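Local coordinates for protein rhamnosidase B (Bacillus sp., PDB 2OKX) that hydrolyses terminal alpha-L-rhamnose residues from its substrates as an inverting alpha-L-rhamnosidase of glycoside hydrolase family 78, at residues A[535-547]-A[896-908]. Residues are numbered along the deposited sequence; the frame is centred on the assembly and turned at random.
Sequences EQGSFRCSDALLN and CDLTWAEGVVPLP. With GOL (glycerol), chain I.
Arg-540 pairs with Glu-902, and Ser-538 with Val-904, where strand 538-541 runs antiparallel to strand 900-906 and forms the outermost strand of the C-terminal sheet, whose next strand is 912-921. The chain thus adds a strand to this sheet just before helix 544-559, the first long helix of a largely helical region consistent with the (alpha/alpha)6 catalytic barrel of the family; the pairing joins the start of that region to the C-terminal sheet. Backbone bonds link both pairs in both directions, and Ser-542 N extends the pairing to Trp-900 O (3.1 Å). Phe-539 faces Gly-903 in a non-hydrogen-bonded pair, their CA atoms only 4.1 Å apart. The side chains of Arg-540 and Glu-902 run alongside each other in a salt bridge: NH1 meets OE1 at 2.6 Å from above the carboxylate plane, in a bent bond (133°), the two flat groups perpendicular. One water accepts from Arg-540 NE and donates to the same OE1. With chi1 at 62°, the indole of Trp-900 turns back across strand 538-541 and lies over the peptide between Cys-541 and Ser-542, Ser-542 N 3.5 Å above the ring plane; Ser-542 CB makes a CH-pi contact with the five-membered ring, and Arg-540 NH2 approaches the indole edge, 3.5 Å from CH2. A serine here would probably strip the cover from the Cys-541/Ser-542 peptide and leave the guanidinium without its aromatic neighbour. On the face bearing Phe-539, Cys-541 CB packs on Ala-901 CB (3.8 Å). In the loop before strand 900-906, Leu-898 meets Cys-541 SG, Asp-543 CB and Leu-546 CD1. Asp-543 N-caps the helix through OD1 and reaches Arg-825 through OD2. Beyond the paired strands, Ser-542 OG accepts from Thr-899 N at 3.0 Å with a fairly straight 164° bond.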
loop_
_atom_site.group_PDB
_atom_site.type_symbol
_atom_site.label_atom_id
_atom_site.label_comp_id
_atom_site.label_asym_id
_atom_site.label_seq_id
_atom_site.Cartn_x
_atom_site.Cartn_y
_atom_site.Cartn_z
ATOM N N GLU A 535 -12.634 -3.900 18.541
ATOM C CA GLU A 535 -11.784 -3.198 19.489
ATOM C C GLU A 535 -11.686 -3.931 20.818
ATOM O O GLU A 535 -12.026 -3.393 21.872
ATOM C CB GLU A 535 -12.299 -1.763 19.657
ATOM C CG GLU A 535 -12.170 -0.980 18.344
ATOM C CD GLU A 535 -12.554 0.493 18.438
ATOM O OE1 GLU A 535 -12.275 1.221 17.469
ATOM O OE2 GLU A 535 -13.135 0.925 19.452
ATOM N N GLN A 536 -11.184 -5.165 20.751
ATOM C CA GLN A 536 -11.052 -6.022 21.923
ATOM C C GLN A 536 -9.905 -5.660 22.847
ATOM O O GLN A 536 -9.875 -6.085 24.000
ATOM C CB GLN A 536 -10.932 -7.485 21.486
ATOM C CG GLN A 536 -12.165 -7.969 20.729
ATOM C CD GLN A 536 -13.448 -7.760 21.517
ATOM O OE1 GLN A 536 -13.605 -8.283 22.630
ATOM N NE2 GLN A 536 -14.371 -6.991 20.951
ATOM N N GLY A 537 -8.950 -4.889 22.340
ATOM C CA GLY A 537 -7.840 -4.476 23.176
ATOM C C GLY A 537 -8.034 -3.016 23.533
ATOM O O GLY A 537 -8.779 -2.309 22.853
ATOM N N SER A 538 -7.387 -2.553 24.595
ATOM C CA SER A 538 -7.524 -1.152 24.971
ATOM C C SER A 538 -6.423 -0.662 25.893
ATOM O O SER A 538 -5.685 -1.452 26.496
ATOM C CB SER A 538 -8.887 -0.897 25.637
ATOM O OG SER A 538 -9.016 -1.595 26.863
ATOM N N PHE A 539 -6.319 0.660 25.977
ATOM C CA PHE A 539 -5.353 1.313 26.843
ATOM C C PHE A 539 -5.744 2.766 27.062
ATOM O O PHE A 539 -6.060 3.478 26.111
ATOM C CB PHE A 539 -3.945 1.284 26.245
ATOM C CG PHE A 539 -2.936 2.051 27.063
ATOM C CD1 PHE A 539 -2.243 1.432 28.100
ATOM C CD2 PHE A 539 -2.739 3.417 26.844
ATOM C CE1 PHE A 539 -1.371 2.164 28.909
ATOM C CE2 PHE A 539 -1.875 4.155 27.646
ATOM C CZ PHE A 539 -1.189 3.530 28.682
ATOM N N ARG A 540 -5.735 3.190 28.321
ATOM C CA ARG A 540 -6.018 4.580 28.685
ATOM C C ARG A 540 -5.212 4.865 29.940
ATOM O O ARG A 540 -5.026 3.974 30.770
ATOM C CB ARG A 540 -7.501 4.814 28.995
ATOM C CG ARG A 540 -8.443 4.622 27.828
ATOM C CD ARG A 540 -9.875 5.002 28.208
ATOM N NE ARG A 540 -10.225 4.573 29.563
ATOM C CZ ARG A 540 -10.287 5.394 30.609
ATOM N NH1 ARG A 540 -10.606 4.933 31.808
ATOM N NH2 ARG A 540 -10.044 6.686 30.451
ATOM N N CYS A 541 -4.730 6.095 30.081
ATOM C CA CYS A 541 -3.963 6.456 31.258
ATOM C C CYS A 541 -4.175 7.925 31.610
ATOM O O CYS A 541 -4.900 8.641 30.914
ATOM C CB CYS A 541 -2.475 6.161 31.038
ATOM S SG CYS A 541 -1.634 7.233 29.857
ATOM N N SER A 542 -3.543 8.365 32.692
ATOM C CA SER A 542 -3.680 9.741 33.161
ATOM C C SER A 542 -3.134 10.790 32.187
ATOM O O SER A 542 -3.429 11.976 32.316
ATOM C CB SER A 542 -2.979 9.893 34.516
ATOM O OG SER A 542 -1.597 9.604 34.406
ATOM N N ASP A 543 -2.341 10.351 31.220
ATOM C CA ASP A 543 -1.745 11.258 30.246
ATOM C C ASP A 543 -2.569 11.245 28.951
ATOM O O ASP A 543 -2.489 10.306 28.164
ATOM C CB ASP A 543 -0.304 10.823 29.959
ATOM C CG ASP A 543 0.447 11.811 29.082
ATOM O OD1 ASP A 543 -0.180 12.429 28.199
ATOM O OD2 ASP A 543 1.674 11.957 29.263
ATOM N N ALA A 544 -3.352 12.295 28.737
ATOM C CA ALA A 544 -4.194 12.397 27.546
ATOM C C ALA A 544 -3.415 12.327 26.230
ATOM O O ALA A 544 -3.930 11.830 25.229
ATOM C CB ALA A 544 -5.016 13.682 27.600
ATOM N N LEU A 545 -2.183 12.828 26.215
ATOM C CA LEU A 545 -1.382 12.780 24.992
ATOM C C LEU A 545 -1.081 11.323 24.640
ATOM O O LEU A 545 -1.221 10.902 23.484
ATOM C CB LEU A 545 -0.080 13.570 25.171
ATOM C CG LEU A 545 0.979 13.472 24.061
ATOM C CD1 LEU A 545 0.346 13.742 22.703
ATOM C CD2 LEU A 545 2.100 14.473 24.331
ATOM N N LEU A 546 -0.676 10.543 25.637
ATOM C CA LEU A 546 -0.390 9.137 25.391
ATOM C C LEU A 546 -1.653 8.419 24.915
ATOM O O LEU A 546 -1.579 7.565 24.038
ATOM C CB LEU A 546 0.160 8.472 26.657
ATOM C CG LEU A 546 1.571 8.938 27.045
ATOM C CD1 LEU A 546 2.017 8.237 28.343
ATOM C CD2 LEU A 546 2.543 8.620 25.912
ATOM N N ASN A 547 -2.805 8.769 25.486
ATOM C CA ASN A 547 -4.066 8.147 25.075
ATOM C C ASN A 547 -4.323 8.399 23.594
ATOM O O ASN A 547 -4.776 7.509 22.870
ATOM C CB ASN A 547 -5.247 8.704 25.867
ATOM C CG ASN A 547 -5.205 8.306 27.319
ATOM O OD1 ASN A 547 -4.471 7.391 27.698
ATOM N ND2 ASN A 547 -5.997 8.985 28.144
ATOM N N CYS A 896 5.989 4.956 35.666
ATOM C CA CYS A 896 6.810 6.109 35.317
ATOM C C CYS A 896 6.183 7.315 36.004
ATOM O O CYS A 896 6.032 7.317 37.226
ATOM C CB CYS A 896 6.843 6.308 33.798
ATOM S SG CYS A 896 7.544 4.908 32.912
ATOM N N ASP A 897 5.794 8.332 35.237
ATOM C CA ASP A 897 5.188 9.520 35.842
ATOM C C ASP A 897 3.665 9.566 35.766
ATOM O O ASP A 897 3.060 10.613 36.000
ATOM C CB ASP A 897 5.770 10.796 35.220
ATOM C CG ASP A 897 5.653 10.825 33.700
ATOM O OD1 ASP A 897 6.214 11.762 33.097
ATOM O OD2 ASP A 897 5.011 9.925 33.108
ATOM N N LEU A 898 3.045 8.433 35.450
ATOM C CA LEU A 898 1.588 8.360 35.346
ATOM C C LEU A 898 0.945 8.110 36.714
ATOM O O LEU A 898 1.563 7.504 37.594
ATOM C CB LEU A 898 1.198 7.232 34.389
ATOM C CG LEU A 898 1.792 7.307 32.977
ATOM C CD1 LEU A 898 1.366 6.079 32.178
ATOM C CD2 LEU A 898 1.324 8.596 32.286
ATOM N N THR A 899 -0.289 8.574 36.900
ATOM C CA THR A 899 -0.972 8.362 38.177
ATOM C C THR A 899 -1.907 7.158 38.111
ATOM O O THR A 899 -2.252 6.570 39.138
ATOM C CB THR A 899 -1.760 9.610 38.619
ATOM O OG1 THR A 899 -2.669 10.005 37.587
ATOM C CG2 THR A 899 -0.805 10.753 38.914
ATOM N N TRP A 900 -2.312 6.794 36.898
ATOM C CA TRP A 900 -3.180 5.636 36.693
ATOM C C TRP A 900 -3.143 5.188 35.242
ATOM O O TRP A 900 -2.728 5.938 34.360
ATOM C CB TRP A 900 -4.636 5.931 37.095
ATOM C CG TRP A 900 -5.317 7.026 36.302
ATOM C CD1 TRP A 900 -5.357 8.356 36.609
ATOM C CD2 TRP A 900 -6.024 6.879 35.060
ATOM N NE1 TRP A 900 -6.043 9.048 35.636
ATOM C CE2 TRP A 900 -6.462 8.168 34.673
ATOM C CE3 TRP A 900 -6.327 5.787 34.236
ATOM C CZ2 TRP A 900 -7.187 8.396 33.497
ATOM C CZ3 TRP A 900 -7.053 6.013 33.059
ATOM C CH2 TRP A 900 -7.472 7.307 32.704
ATOM N N ALA A 901 -3.555 3.948 35.011
ATOM C CA ALA A 901 -3.609 3.382 33.667
ATOM C C ALA A 901 -4.459 2.126 33.720
ATOM O O ALA A 901 -4.604 1.502 34.777
ATOM C CB ALA A 901 -2.214 3.048 33.163
ATOM N N GLU A 902 -5.035 1.763 32.586
ATOM C CA GLU A 902 -5.854 0.564 32.520
ATOM C C GLU A 902 -5.965 0.124 31.069
ATOM O O GLU A 902 -5.833 0.932 30.151
ATOM C CB GLU A 902 -7.234 0.830 33.123
ATOM C CG GLU A 902 -7.967 2.004 32.511
ATOM C CD GLU A 902 -9.001 2.581 33.452
ATOM O OE1 GLU A 902 -10.171 2.712 33.037
ATOM O OE2 GLU A 902 -8.640 2.907 34.608
ATOM N N GLY A 903 -6.186 -1.165 30.860
ATOM C CA GLY A 903 -6.284 -1.654 29.504
ATOM C C GLY A 903 -6.674 -3.111 29.481
ATOM O O GLY A 903 -6.864 -3.735 30.530
ATOM N N VAL A 904 -6.773 -3.642 28.272
ATOM C CA VAL A 904 -7.168 -5.017 28.047
ATOM C C VAL A 904 -6.357 -5.567 26.885
ATOM O O VAL A 904 -6.198 -4.901 25.859
ATOM C CB VAL A 904 -8.668 -5.089 27.683
ATOM C CG1 VAL A 904 -9.089 -6.540 27.432
ATOM C CG2 VAL A 904 -9.498 -4.460 28.798
ATOM N N VAL A 905 -5.831 -6.773 27.060
ATOM C CA VAL A 905 -5.059 -7.437 26.020
ATOM C C VAL A 905 -5.818 -8.718 25.692
ATOM O O VAL A 905 -6.077 -9.538 26.573
ATOM C CB VAL A 905 -3.635 -7.798 26.510
ATOM C CG1 VAL A 905 -2.862 -8.519 25.411
ATOM C CG2 VAL A 905 -2.896 -6.532 26.924
ATOM N N PRO A 906 -6.231 -8.880 24.430
ATOM C CA PRO A 906 -6.961 -10.102 24.088
ATOM C C PRO A 906 -6.019 -11.300 24.064
ATOM O O PRO A 906 -4.813 -11.140 23.924
ATOM C CB PRO A 906 -7.565 -9.780 22.720
ATOM C CG PRO A 906 -6.626 -8.770 22.143
ATOM C CD PRO A 906 -6.249 -7.909 23.320
ATOM N N LEU A 907 -6.574 -12.497 24.222
ATOM C CA LEU A 907 -5.773 -13.717 24.224
ATOM C C LEU A 907 -6.095 -14.551 22.991
ATOM O O LEU A 907 -7.254 -14.673 22.602
ATOM C CB LEU A 907 -6.061 -14.530 25.484
ATOM C CG LEU A 907 -5.692 -13.868 26.814
ATOM C CD1 LEU A 907 -6.380 -14.598 27.944
ATOM C CD2 LEU A 907 -4.180 -13.868 26.997
ATOM N N PRO A 908 -5.071 -15.158 22.373
ATOM C CA PRO A 908 -5.309 -15.972 21.176
ATOM C C PRO A 908 -6.246 -17.158 21.393
ATOM O O PRO A 908 -6.993 -17.530 20.490
ATOM C CB PRO A 908 -3.900 -16.396 20.754
ATOM C CG PRO A 908 -3.147 -16.422 22.036
ATOM C CD PRO A 908 -3.654 -15.197 22.772
HETATM C C1 GOL I . -7.310 11.941 34.879
HETATM O O1 GOL I . -6.906 11.907 36.125
HETATM C C2 GOL I . -6.532 13.011 34.101
HETATM O O2 GOL I . -5.126 12.749 34.151
HETATM C C3 GOL I . -7.012 13.030 32.649
HETATM O O3 GOL I . -6.285 14.015 31.911
HETATM O O HOH W 1 -10.920 2.197 30.624
#